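Local coordinates for VC0179-like protein (Escherichia coli, PDB 4XJ6) that probably joins GTP and ATP into the cyclic dinucleotide cyclic GMP-AMP, as a bacterial relative of cyclic GMP-AMP synthase with a magnesium-dependent nucleotidyltransferase site, at residues 142-147 and 249-254; 64-69 and 81-86; 300-305 and 335-340; 50-55 and 87-92. One frame throughout, in Å; residues are numbered along the deposited sequence.

Interaction 1: 142-147 and 249-254; sequences ESEPSI and VRRWSV
The CB-CG-CD side of Pro-145 packs over one face of the indole of Trp-252, the residue pair with the largest buried areas in this contact. Its CG stands 3.5 Å from the centroid of the Trp-252 six-membered ring and only 10° off the ring normal, a CH-pi contact over the middle of that ring. CB and CD of the proline share the same face: CB sits 3.8 Å from Trp-252 CZ2, and CD lies 3.8 Å from Trp-252 NE1. A proline suits this place because its ring is rigid and offers polarised C-H groups to an electron-rich indole. Near the plane of the indole, at its edge, the carbonyl O of Ile-147 approaches Trp-252 CZ2 at 3.5 Å.

The third large contribution is polar. Glu-144 OE1 forms a salt bridge with Arg-251 NH2 at 3.0 Å, but the oxygen lies over one face of the guanidinium, with the carboxylate and guanidinium planes 59° apart. No N-H points at it, and the attraction is one of charge alone. From a CG between the backbone N and the carbonyl carbon (chi1 61°), the extended chain of Glu-144 carries the carboxylate across to Arg-251.

The contact ties the loop between strand 128-138 and helix 149-166 to the start of strand 252-254. Trp-252 also touches Asn-242 and Ala-244 of the antiparallel strand 242-244 and Leu-152 of helix 149-166, while Pro-145 rests on Met-138 of strand 128-138.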
loop_
_atom_site.group_PDB
_atom_site.type_symbol
_atom_site.label_atom_id
_atom_site.label_comp_id
_atom_site.label_asym_id
_atom_site.label_seq_id
_atom_site.Cartn_x
_atom_site.Cartn_y
_atom_site.Cartn_z
ATOM N N GLU A 142 26.472 -8.801 -1.245
ATOM C CA GLU A 142 26.211 -8.691 0.187
ATOM C C GLU A 142 25.966 -7.241 0.585
ATOM O O GLU A 142 25.238 -6.957 1.534
ATOM C CB GLU A 142 27.380 -9.266 0.992
ATOM C CG GLU A 142 27.654 -10.738 0.739
ATOM C CD GLU A 142 26.490 -11.613 1.147
ATOM O OE1 GLU A 142 25.886 -11.340 2.206
ATOM O OE2 GLU A 142 26.176 -12.568 0.407
ATOM N N SER A 143 26.579 -6.327 -0.158
ATOM C CA SER A 143 26.485 -4.903 0.138
ATOM C C SER A 143 25.286 -4.228 -0.526
ATOM O O SER A 143 24.620 -3.397 0.092
ATOM C CB SER A 143 27.770 -4.193 -0.290
ATOM O OG SER A 143 27.960 -4.296 -1.689
ATOM N N GLU A 144 25.020 -4.582 -1.781
ATOM C CA GLU A 144 23.982 -3.916 -2.564
ATOM C C GLU A 144 23.672 -4.659 -3.864
ATOM O O GLU A 144 24.434 -5.531 -4.279
ATOM C CB GLU A 144 24.409 -2.481 -2.883
ATOM C CG GLU A 144 25.681 -2.393 -3.701
ATOM C CD GLU A 144 26.123 -0.964 -3.923
ATOM O OE1 GLU A 144 25.468 -0.051 -3.382
ATOM O OE2 GLU A 144 27.125 -0.753 -4.638
ATOM N N PRO A 145 22.539 -4.326 -4.506
ATOM C CA PRO A 145 22.256 -4.823 -5.858
ATOM C C PRO A 145 23.294 -4.329 -6.864
ATOM O O PRO A 145 23.948 -3.315 -6.611
ATOM C CB PRO A 145 20.872 -4.242 -6.161
ATOM C CG PRO A 145 20.250 -4.052 -4.826
ATOM C CD PRO A 145 21.367 -3.656 -3.913
ATOM N N SER A 146 23.450 -5.035 -7.980
ATOM C CA SER A 146 24.460 -4.670 -8.970
ATOM C C SER A 146 24.013 -3.482 -9.819
ATOM O O SER A 146 24.793 -2.567 -10.082
ATOM C CB SER A 146 24.786 -5.864 -9.869
ATOM O OG SER A 146 23.662 -6.244 -10.648
ATOM N N ILE A 147 22.755 -3.505 -10.244
ATOM C CA ILE A 147 22.198 -2.431 -11.058
ATOM C C ILE A 147 21.842 -1.215 -10.198
ATOM O O ILE A 147 21.227 -1.350 -9.139
ATOM C CB ILE A 147 20.949 -2.912 -11.831
ATOM C CG1 ILE A 147 21.323 -4.061 -12.772
ATOM C CG2 ILE A 147 20.314 -1.764 -12.602
ATOM C CD1 ILE A 147 20.153 -4.647 -13.534
ATOM N N VAL A 249 19.056 9.666 2.121
ATOM C CA VAL A 249 20.450 9.435 1.761
ATOM C C VAL A 249 20.754 7.953 1.570
ATOM O O VAL A 249 21.835 7.586 1.114
ATOM C CB VAL A 249 21.400 10.013 2.825
ATOM C CG1 VAL A 249 21.346 11.530 2.807
ATOM C CG2 VAL A 249 21.040 9.482 4.203
ATOM N N ARG A 250 19.796 7.103 1.922
ATOM C CA ARG A 250 19.941 5.666 1.721
ATOM C C ARG A 250 19.366 5.270 0.366
ATOM O O ARG A 250 18.233 5.623 0.037
ATOM C CB ARG A 250 19.253 4.889 2.845
ATOM C CG ARG A 250 19.686 5.313 4.240
ATOM C CD ARG A 250 18.625 4.971 5.274
ATOM N NE ARG A 250 18.730 5.818 6.459
ATOM C CZ ARG A 250 19.193 5.411 7.635
ATOM N NH1 ARG A 250 19.594 4.157 7.798
ATOM N NH2 ARG A 250 19.250 6.259 8.655
ATOM N N ARG A 251 20.153 4.541 -0.417
ATOM C CA ARG A 251 19.743 4.135 -1.757
ATOM C C ARG A 251 18.841 2.907 -1.721
ATOM O O ARG A 251 17.792 2.874 -2.363
ATOM C CB ARG A 251 20.972 3.858 -2.628
ATOM C CG ARG A 251 21.819 5.088 -2.918
ATOM C CD ARG A 251 23.112 4.715 -3.627
ATOM N NE ARG A 251 23.968 3.879 -2.790
ATOM C CZ ARG A 251 25.179 3.461 -3.141
ATOM N NH1 ARG A 251 25.685 3.800 -4.320
ATOM N NH2 ARG A 251 25.885 2.702 -2.313
ATOM N N TRP A 252 19.257 1.894 -0.967
ATOM C CA TRP A 252 18.494 0.657 -0.872
ATOM C C TRP A 252 18.060 0.368 0.560
ATOM O O TRP A 252 18.713 0.785 1.518
ATOM C CB TRP A 252 19.307 -0.525 -1.407
ATOM C CG TRP A 252 19.678 -0.424 -2.860
ATOM C CD1 TRP A 252 20.849 0.047 -3.375
ATOM C CD2 TRP A 252 18.879 -0.821 -3.981
ATOM N NE1 TRP A 252 20.828 -0.023 -4.746
ATOM C CE2 TRP A 252 19.627 -0.554 -5.144
ATOM C CE3 TRP A 252 17.598 -1.370 -4.116
ATOM C CZ2 TRP A 252 19.144 -0.822 -6.423
ATOM C CZ3 TRP A 252 17.118 -1.632 -5.389
ATOM C CH2 TRP A 252 17.890 -1.357 -6.523
ATOM N N SER A 253 16.951 -0.352 0.689
ATOM C CA SER A 253 16.493 -0.855 1.978
ATOM C C SER A 253 15.982 -2.282 1.821
ATOM O O SER A 253 15.093 -2.549 1.011
ATOM C CB SER A 253 15.396 0.037 2.562
ATOM O OG SER A 253 14.844 -0.531 3.737
ATOM N N VAL A 254 16.558 -3.202 2.586
ATOM C CA VAL A 254 16.088 -4.581 2.579
ATOM C C VAL A 254 14.712 -4.646 3.230
ATOM O O VAL A 254 14.575 -4.479 4.445
ATOM C CB VAL A 254 17.063 -5.527 3.307
ATOM C CG1 VAL A 254 16.456 -6.916 3.437
ATOM C CG2 VAL A 254 18.395 -5.589 2.566
#

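Interaction 2: 64-69 and 81-86; sequences SVRLKL and ERADLA
Arg-82 and Ala-83 meet the long side chain of Arg-66, while Leu-85 meets Leu-69, and Ala-86 meets Val-65, Leu-69 and the CB of Arg-66. In Arg-82 it is CB that does the touching, 3.9 Å above the plane of the Arg-66 guanidinium and offset toward its rim. The two guanidinium planes are 74° apart, and Arg-66 NH2 comes within 4.1 Å of Arg-82 NE. Such proximity of like charges would be costly alone, but Glu-70 OE2 forms salt bridges with both Arg-66 NH1 and Arg-82 NE and probably offsets much of the repulsion.

Ala-83 follows, its CB in the plane of the same guanidinium, at the edge, 3.7 Å from Arg-66 NE. The arginine reaches this far because its chain is extended from CG to NE, with CG anti to the backbone N (chi1 -164°). A methyl group is small enough to let the flat group lie close to the helix.

Leu-85 contributes CG, which packs against Leu-69 CD1. At Ala-86 the helices come nearest: CB touches Arg-66 CB at 3.9 Å, CA lies 3.6 Å from Leu-69 CD1, and the carbonyl O is 3.5 Å from Val-65 CG1. Alanine suits this point, where the CA atoms of Arg-66 and Ala-86 are 5.1 Å apart; the branched Val-65 and Leu-69 fill the space around it.

With segment axes 9.0 Å apart at closest approach and inclined at 122°, helices 62-69 and 79-90 form a helix-loop-helix arrangement of two consecutive, steeply crossing helices, an apolar seam bordered by two arginines that both bind Glu-70.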
loop_
_atom_site.group_PDB
_atom_site.type_symbol
_atom_site.label_atom_id
_atom_site.label_comp_id
_atom_site.label_asym_id
_atom_site.label_seq_id
_atom_site.Cartn_x
_atom_site.Cartn_y
_atom_site.Cartn_z
ATOM N N SER A 64 24.182 9.261 -29.189
ATOM C CA SER A 64 23.403 8.258 -29.908
ATOM C C SER A 64 22.459 7.521 -28.959
ATOM O O SER A 64 21.356 7.133 -29.344
ATOM C CB SER A 64 24.326 7.264 -30.619
ATOM O OG SER A 64 24.982 7.872 -31.720
ATOM N N VAL A 65 22.900 7.344 -27.716
ATOM C CA VAL A 65 22.079 6.718 -26.685
ATOM C C VAL A 65 20.873 7.588 -26.339
ATOM O O VAL A 65 19.743 7.102 -26.288
ATOM C CB VAL A 65 22.889 6.446 -25.400
ATOM C CG1 VAL A 65 21.969 6.025 -24.262
ATOM C CG2 VAL A 65 23.946 5.385 -25.657
ATOM N N ARG A 66 21.123 8.874 -26.108
ATOM C CA ARG A 66 20.068 9.809 -25.731
ATOM C C ARG A 66 19.025 9.944 -26.836
ATOM O O ARG A 66 17.825 10.021 -26.564
ATOM C CB ARG A 66 20.656 11.181 -25.406
ATOM C CG ARG A 66 19.705 12.096 -24.646
ATOM C CD ARG A 66 20.270 13.505 -24.505
ATOM N NE ARG A 66 19.624 14.238 -23.417
ATOM C CZ ARG A 66 18.551 15.010 -23.558
ATOM N NH1 ARG A 66 17.988 15.161 -24.746
ATOM N NH2 ARG A 66 18.041 15.634 -22.505
ATOM N N LEU A 67 19.492 9.973 -28.080
ATOM C CA LEU A 67 18.615 10.131 -29.233
ATOM C C LEU A 67 17.748 8.894 -29.447
ATOM O O LEU A 67 16.604 9.001 -29.887
ATOM C CB LEU A 67 19.435 10.429 -30.490
ATOM C CG LEU A 67 20.210 11.749 -30.485
ATOM C CD1 LEU A 67 21.069 11.877 -31.734
ATOM C CD2 LEU A 67 19.258 12.929 -30.357
ATOM N N LYS A 68 18.297 7.723 -29.141
ATOM C CA LYS A 68 17.529 6.483 -29.197
ATOM C C LYS A 68 16.453 6.459 -28.117
ATOM O O LYS A 68 15.314 6.063 -28.367
ATOM C CB LYS A 68 18.445 5.269 -29.043
ATOM C CG LYS A 68 19.161 4.864 -30.316
ATOM C CD LYS A 68 20.052 3.655 -30.082
ATOM C CE LYS A 68 20.707 3.189 -31.373
ATOM N NZ LYS A 68 19.717 2.619 -32.326
ATOM N N LEU A 69 16.828 6.883 -26.914
ATOM C CA LEU A 69 15.906 6.920 -25.785
ATOM C C LEU A 69 14.770 7.911 -26.028
ATOM O O LEU A 69 13.656 7.727 -25.534
ATOM C CB LEU A 69 16.652 7.273 -24.497
ATOM C CG LEU A 69 17.559 6.189 -23.911
ATOM C CD1 LEU A 69 18.224 6.682 -22.634
ATOM C CD2 LEU A 69 16.778 4.900 -23.656
ATOM N N GLU A 81 16.433 14.258 -16.775
ATOM C CA GLU A 81 16.156 12.850 -16.511
ATOM C C GLU A 81 16.452 11.981 -17.729
ATOM O O GLU A 81 16.882 10.838 -17.589
ATOM C CB GLU A 81 14.702 12.668 -16.067
ATOM C CG GLU A 81 14.414 13.242 -14.688
ATOM C CD GLU A 81 12.947 13.170 -14.310
ATOM O OE1 GLU A 81 12.095 13.206 -15.223
ATOM O OE2 GLU A 81 12.646 13.077 -13.100
ATOM N N ARG A 82 16.221 12.526 -18.920
ATOM C CA ARG A 82 16.537 11.813 -20.153
ATOM C C ARG A 82 18.045 11.712 -20.336
ATOM O O ARG A 82 18.566 10.675 -20.749
ATOM C CB ARG A 82 15.907 12.506 -21.360
ATOM C CG ARG A 82 14.399 12.579 -21.305
ATOM C CD ARG A 82 13.811 12.910 -22.672
ATOM N NE ARG A 82 14.250 14.211 -23.168
ATOM C CZ ARG A 82 13.594 15.348 -22.963
ATOM N NH1 ARG A 82 12.473 15.346 -22.258
ATOM N NH2 ARG A 82 14.060 16.487 -23.458
ATOM N N ALA A 83 18.739 12.801 -20.022
ATOM C CA ALA A 83 20.195 12.833 -20.078
ATOM C C ALA A 83 20.792 11.897 -19.032
ATOM O O ALA A 83 21.779 11.210 -19.292
ATOM C CB ALA A 83 20.707 14.251 -19.873
ATOM N N ASP A 84 20.181 11.873 -17.852
ATOM C CA ASP A 84 20.663 11.051 -16.749
ATOM C C ASP A 84 20.531 9.567 -17.074
ATOM O O ASP A 84 21.477 8.798 -16.893
ATOM C CB ASP A 84 19.902 11.380 -15.465
ATOM C CG ASP A 84 20.571 10.809 -14.232
ATOM O OD1 ASP A 84 21.751 10.402 -14.321
ATOM O OD2 ASP A 84 19.922 10.782 -13.166
ATOM N N LEU A 85 19.355 9.173 -17.557
ATOM C CA LEU A 85 19.104 7.787 -17.938
ATOM C C LEU A 85 20.004 7.374 -19.095
ATOM O O LEU A 85 20.442 6.226 -19.174
ATOM C CB LEU A 85 17.635 7.589 -18.316
ATOM C CG LEU A 85 17.229 6.144 -18.612
ATOM C CD1 LEU A 85 17.556 5.239 -17.429
ATOM C CD2 LEU A 85 15.750 6.062 -18.970
ATOM N N ALA A 86 20.273 8.321 -19.988
ATOM C CA ALA A 86 21.185 8.091 -21.103
ATOM C C ALA A 86 22.573 7.751 -20.583
ATOM O O ALA A 86 23.203 6.800 -21.041
ATOM C CB ALA A 86 21.238 9.309 -22.014
#

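Interaction 3: 300-305 and 335-340; sequences LMTAVV and RGVESP
Thr-302 carries this contact, and each atom of its side chain finds a neighbour in segment 335-340. CB lies 3.7 Å from Val-337 CG1, which reaches the threonine because it is anti to its own backbone N (chi1 -175°). From CB the two branches part. CG2 continues the apolar contact with Val-337 CG1 and also meets the carbonyl O of Glu-338 at 3.4 Å. OG1 faces the proline ring, 3.5 Å from Pro-340 CD and 3.8 Å from Pro-340 CG. The hydroxyl is not left without a polar partner in this buried place: with OG1 beside the backbone N (chi1 -50°), it hydrogen-bonds to the carbonyl O of Ile-298, one turn earlier in the helix. Threonine therefore suits a helix face that must offer a methyl to valine while its hydroxyl is satisfied locally. Ala-303 adds a looser contact, its CB 4.5 Å from Val-337 CG2.

The loop after helix 318-335, part of the C-terminal domain, bears Ser-339, which touches the bound nucleotide. Trp-263 of helix 257-271 touches both Thr-302 and Pro-340, while Leu-329 and Phe-333 of helix 318-335 lie against Ala-303 of helix 297-310.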
loop_
_atom_site.group_PDB
_atom_site.type_symbol
_atom_site.label_atom_id
_atom_site.label_comp_id
_atom_site.label_asym_id
_atom_site.label_seq_id
_atom_site.Cartn_x
_atom_site.Cartn_y
_atom_site.Cartn_z
ATOM N N LEU A 300 -2.210 -0.100 12.165
ATOM C CA LEU A 300 -3.546 -0.466 12.617
ATOM C C LEU A 300 -3.695 -1.978 12.690
ATOM O O LEU A 300 -4.209 -2.516 13.670
ATOM C CB LEU A 300 -4.611 0.117 11.688
ATOM C CG LEU A 300 -4.931 1.604 11.835
ATOM C CD1 LEU A 300 -6.040 2.011 10.873
ATOM C CD2 LEU A 300 -5.317 1.919 13.270
ATOM N N MET A 301 -3.246 -2.655 11.639
ATOM C CA MET A 301 -3.298 -4.111 11.577
ATOM C C MET A 301 -2.489 -4.748 12.705
ATOM O O MET A 301 -2.958 -5.672 13.368
ATOM C CB MET A 301 -2.783 -4.611 10.226
ATOM C CG MET A 301 -3.678 -4.256 9.050
ATOM S SD MET A 301 -2.821 -4.337 7.466
ATOM C CE MET A 301 -2.601 -6.105 7.269
ATOM N N THR A 302 -1.277 -4.244 12.920
ATOM C CA THR A 302 -0.380 -4.796 13.932
ATOM C C THR A 302 -0.921 -4.587 15.341
ATOM O O THR A 302 -0.781 -5.450 16.203
ATOM C CB THR A 302 1.023 -4.168 13.839
ATOM O OG1 THR A 302 1.491 -4.234 12.485
ATOM C CG2 THR A 302 2.002 -4.900 14.751
ATOM N N ALA A 303 -1.538 -3.434 15.569
ATOM C CA ALA A 303 -2.115 -3.136 16.873
ATOM C C ALA A 303 -3.296 -4.057 17.161
ATOM O O ALA A 303 -3.462 -4.532 18.283
ATOM C CB ALA A 303 -2.549 -1.682 16.946
ATOM N N VAL A 304 -4.103 -4.317 16.136
ATOM C CA VAL A 304 -5.304 -5.133 16.287
ATOM C C VAL A 304 -4.959 -6.588 16.593
ATOM O O VAL A 304 -5.554 -7.195 17.486
ATOM C CB VAL A 304 -6.190 -5.064 15.025
ATOM C CG1 VAL A 304 -7.245 -6.165 15.033
ATOM C CG2 VAL A 304 -6.844 -3.689 14.915
ATOM N N VAL A 305 -3.996 -7.147 15.862
ATOM C CA VAL A 305 -3.612 -8.535 16.089
ATOM C C VAL A 305 -2.939 -8.685 17.451
ATOM O O VAL A 305 -3.033 -9.739 18.072
ATOM C CB VAL A 305 -2.665 -9.077 14.989
ATOM C CG1 VAL A 305 -3.226 -8.805 13.605
ATOM C CG2 VAL A 305 -1.281 -8.484 15.126
ATOM N N ARG A 335 1.986 2.183 24.005
ATOM C CA ARG A 335 3.057 1.227 24.260
ATOM C C ARG A 335 4.085 1.254 23.139
ATOM O O ARG A 335 5.238 0.864 23.325
ATOM C CB ARG A 335 2.503 -0.190 24.398
ATOM C CG ARG A 335 1.787 -0.472 25.705
ATOM C CD ARG A 335 1.292 -1.909 25.740
ATOM N NE ARG A 335 0.742 -2.273 27.041
ATOM C CZ ARG A 335 0.316 -3.493 27.355
ATOM N NH1 ARG A 335 0.379 -4.469 26.458
ATOM N NH2 ARG A 335 -0.171 -3.738 28.564
ATOM N N GLY A 336 3.655 1.718 21.970
ATOM C CA GLY A 336 4.480 1.669 20.779
ATOM C C GLY A 336 4.127 0.434 19.977
ATOM O O GLY A 336 3.914 -0.638 20.543
ATOM N N VAL A 337 4.046 0.588 18.660
ATOM C CA VAL A 337 3.709 -0.527 17.784
ATOM C C VAL A 337 4.923 -0.941 16.962
ATOM O O VAL A 337 5.323 -0.245 16.030
ATOM C CB VAL A 337 2.539 -0.180 16.836
ATOM C CG1 VAL A 337 2.139 -1.399 16.021
ATOM C CG2 VAL A 337 1.349 0.355 17.624
ATOM N N GLU A 338 5.512 -2.077 17.320
ATOM C CA GLU A 338 6.681 -2.583 16.613
ATOM C C GLU A 338 6.281 -3.234 15.296
ATOM O O GLU A 338 5.196 -3.805 15.179
ATOM C CB GLU A 338 7.447 -3.578 17.487
ATOM C CG GLU A 338 8.029 -2.965 18.753
ATOM C CD GLU A 338 8.739 -3.986 19.621
ATOM O OE1 GLU A 338 8.977 -5.112 19.135
ATOM O OE2 GLU A 338 9.055 -3.665 20.786
ATOM N N SER A 339 7.159 -3.140 14.304
ATOM C CA SER A 339 6.894 -3.728 12.999
ATOM C C SER A 339 6.881 -5.250 13.068
ATOM O O SER A 339 7.719 -5.854 13.734
ATOM C CB SER A 339 7.930 -3.256 11.975
ATOM O OG SER A 339 7.719 -3.877 10.715
ATOM N N PRO A 340 5.916 -5.875 12.378
ATOM C CA PRO A 340 5.887 -7.337 12.264
ATOM C C PRO A 340 7.081 -7.851 11.463
ATOM O O PRO A 340 7.363 -9.049 11.460
ATOM C CB PRO A 340 4.565 -7.612 11.541
ATOM C CG PRO A 340 4.201 -6.327 10.880
ATOM C CD PRO A 340 4.734 -5.246 11.765
#

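Interaction 4: 50-55 and 87-92; sequences QVAIDV and RLIFEM
Ile-89 and Ala-52 meet in a helix-helix packing contact within the cluster of helices 24-57, 62-69, 79-90 and 94-102, where the long helix 24-57 lies against the last turn of helix 79-90. The contact is wholly apolar between side chains and has no hydrogen bond across it. Its centre is a single methyl group, Ile-89 CG2, which reaches three residues of helix 24-57. It stands 3.8 Å from Ala-52 CA and 4.1 Å from Ala-52 CB; because alanine ends at CB, the methyl can approach the backbone itself, and the CA atoms of the two residues are 5.9 Å apart. One residue before, Val-51 CG1 meets the same methyl at 4.2 Å, and one turn beyond Val-51, Val-55 CG2 does so at 4.1 Å. These three residues lie on neighbouring positions of one helix face. CG2 points there because it is anti to the backbone N of Ile-89, with CG1 beside that nitrogen (chi1 -68°). A beta-branched isoleucine suits the place, since its CG2 is held close to its own helix and packs against the backbone at Ala-52, while CG1 and CD1 run on in another direction.

Arg-97 NH1 of helix 94-102 hydrogen-bonds to Ile-89 O near the end of helix 79-90 and to Ala-52 O of helix 24-57, and so bridges the two helices beside the apolar seam. Val-51 and Val-55 also touch Val-65 of helix 62-69. At the other valine branch, Val-55 CG1 approaches the carbonyl O of Phe-90 at 4.0 Å.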
loop_
_atom_site.group_PDB
_atom_site.type_symbol
_atom_site.label_atom_id
_atom_site.label_comp_id
_atom_site.label_asym_id
_atom_site.label_seq_id
_atom_site.Cartn_x
_atom_site.Cartn_y
_atom_site.Cartn_z
ATOM N N GLN A 50 16.922 -2.849 -25.006
ATOM C CA GLN A 50 17.347 -2.812 -26.400
ATOM C C GLN A 50 18.478 -1.811 -26.612
ATOM O O GLN A 50 19.460 -2.106 -27.293
ATOM C CB GLN A 50 16.168 -2.465 -27.312
ATOM C CG GLN A 50 16.512 -2.471 -28.792
ATOM C CD GLN A 50 16.954 -3.837 -29.285
ATOM O OE1 GLN A 50 18.141 -4.072 -29.518
ATOM N NE2 GLN A 50 15.999 -4.744 -29.449
ATOM N N VAL A 51 18.330 -0.629 -26.023
ATOM C CA VAL A 51 19.350 0.407 -26.115
ATOM C C VAL A 51 20.590 -0.033 -25.340
ATOM O O VAL A 51 21.717 0.194 -25.780
ATOM C CB VAL A 51 18.834 1.763 -25.585
ATOM C CG1 VAL A 51 19.939 2.806 -25.610
ATOM C CG2 VAL A 51 17.633 2.232 -26.407
ATOM N N ALA A 52 20.369 -0.685 -24.201
ATOM C CA ALA A 52 21.455 -1.239 -23.400
ATOM C C ALA A 52 22.249 -2.264 -24.204
ATOM O O ALA A 52 23.468 -2.360 -24.074
ATOM C CB ALA A 52 20.908 -1.867 -22.125
ATOM N N ILE A 53 21.547 -3.026 -25.037
ATOM C CA ILE A 53 22.197 -3.969 -25.938
ATOM C C ILE A 53 23.032 -3.222 -26.969
ATOM O O ILE A 53 24.222 -3.487 -27.128
ATOM C CB ILE A 53 21.172 -4.865 -26.669
ATOM C CG1 ILE A 53 20.448 -5.772 -25.676
ATOM C CG2 ILE A 53 21.860 -5.708 -27.729
ATOM C CD1 ILE A 53 19.325 -6.588 -26.290
ATOM N N ASP A 54 22.394 -2.275 -27.651
ATOM C CA ASP A 54 23.023 -1.526 -28.735
ATOM C C ASP A 54 24.264 -0.753 -28.293
ATOM O O ASP A 54 25.167 -0.522 -29.099
ATOM C CB ASP A 54 22.013 -0.559 -29.356
ATOM C CG ASP A 54 20.814 -1.271 -29.957
ATOM O OD1 ASP A 54 20.918 -2.484 -30.242
ATOM O OD2 ASP A 54 19.767 -0.616 -30.149
ATOM N N VAL A 55 24.301 -0.353 -27.022
ATOM C CA VAL A 55 25.434 0.390 -26.473
ATOM C C VAL A 55 26.746 -0.361 -26.665
ATOM O O VAL A 55 27.674 0.151 -27.288
ATOM C CB VAL A 55 25.240 0.689 -24.967
ATOM C CG1 VAL A 55 26.567 1.053 -24.310
ATOM C CG2 VAL A 55 24.234 1.806 -24.771
ATOM N N ARG A 87 23.038 8.533 -19.614
ATOM C CA ARG A 87 24.341 8.306 -19.002
ATOM C C ARG A 87 24.404 6.956 -18.297
ATOM O O ARG A 87 25.339 6.186 -18.505
ATOM C CB ARG A 87 24.674 9.423 -18.015
ATOM C CG ARG A 87 24.965 10.759 -18.672
ATOM C CD ARG A 87 25.567 11.741 -17.684
ATOM N NE ARG A 87 24.642 12.077 -16.606
ATOM C CZ ARG A 87 23.775 13.083 -16.655
ATOM N NH1 ARG A 87 23.711 13.848 -17.737
ATOM N NH2 ARG A 87 22.971 13.326 -15.630
ATOM N N LEU A 88 23.402 6.682 -17.465
ATOM C CA LEU A 88 23.341 5.442 -16.695
ATOM C C LEU A 88 23.387 4.199 -17.579
ATOM O O LEU A 88 24.111 3.250 -17.284
ATOM C CB LEU A 88 22.074 5.412 -15.840
ATOM C CG LEU A 88 22.013 6.429 -14.703
ATOM C CD1 LEU A 88 20.622 6.464 -14.091
ATOM C CD2 LEU A 88 23.061 6.101 -13.650
ATOM N N ILE A 89 22.608 4.205 -18.654
ATOM C CA ILE A 89 22.591 3.088 -19.593
ATOM C C ILE A 89 23.920 3.018 -20.343
ATOM O O ILE A 89 24.423 1.935 -20.650
ATOM C CB ILE A 89 21.419 3.213 -20.592
ATOM C CG1 ILE A 89 20.085 3.026 -19.869
ATOM C CG2 ILE A 89 21.539 2.199 -21.725
ATOM C CD1 ILE A 89 18.886 3.180 -20.775
ATOM N N PHE A 90 24.490 4.185 -20.617
ATOM C CA PHE A 90 25.767 4.280 -21.309
ATOM C C PHE A 90 26.905 3.673 -20.490
ATOM O O PHE A 90 27.748 2.953 -21.026
ATOM C CB PHE A 90 26.071 5.745 -21.637
ATOM C CG PHE A 90 27.407 5.966 -22.288
ATOM C CD1 PHE A 90 27.553 5.865 -23.661
ATOM C CD2 PHE A 90 28.513 6.298 -21.524
ATOM C CE1 PHE A 90 28.782 6.080 -24.256
ATOM C CE2 PHE A 90 29.742 6.510 -22.109
ATOM C CZ PHE A 90 29.878 6.401 -23.481
ATOM N N GLU A 91 26.919 3.953 -19.190
ATOM C CA GLU A 91 28.078 3.623 -18.366
ATOM C C GLU A 91 27.835 2.544 -17.309
ATOM O O GLU A 91 28.580 2.453 -16.334
ATOM C CB GLU A 91 28.601 4.893 -17.684
ATOM C CG GLU A 91 27.688 5.458 -16.611
ATOM C CD GLU A 91 28.052 6.876 -16.218
ATOM O OE1 GLU A 91 28.731 7.055 -15.186
ATOM O OE2 GLU A 91 27.653 7.813 -16.938
ATOM N N MET A 92 26.814 1.715 -17.503
ATOM C CA MET A 92 26.579 0.610 -16.577
ATOM C C MET A 92 27.580 -0.517 -16.844
ATOM O O MET A 92 27.842 -0.868 -17.996
ATOM C CB MET A 92 25.138 0.102 -16.684
ATOM C CG MET A 92 24.740 -0.420 -18.051
ATOM S SD MET A 92 22.964 -0.741 -18.168
ATOM C CE MET A 92 22.722 -1.820 -16.762
#

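Interactions 2 and 4 are one continuous packing unit: both use helix 79-90, their centres are 9 Å apart, and Val-65 CG2 meets Val-55 CG2 at 3.7 Å, with helix 24-57 leading into helix 62-69. Interaction 2 is nested within the chain span closed by interaction 4 and, unlike that buried aliphatic contact, has a charged border. Interaction 1 is partly buried, on the nucleotidyltransferase sheet, and combines a CH-pi contact with a salt bridge nearer the surface. Interaction 3, also buried, lies across the chain's centre, about 45 Å from interactions 2 and 4 (centre to centre), and joins a helix to a loop that reaches the nucleotide pocket.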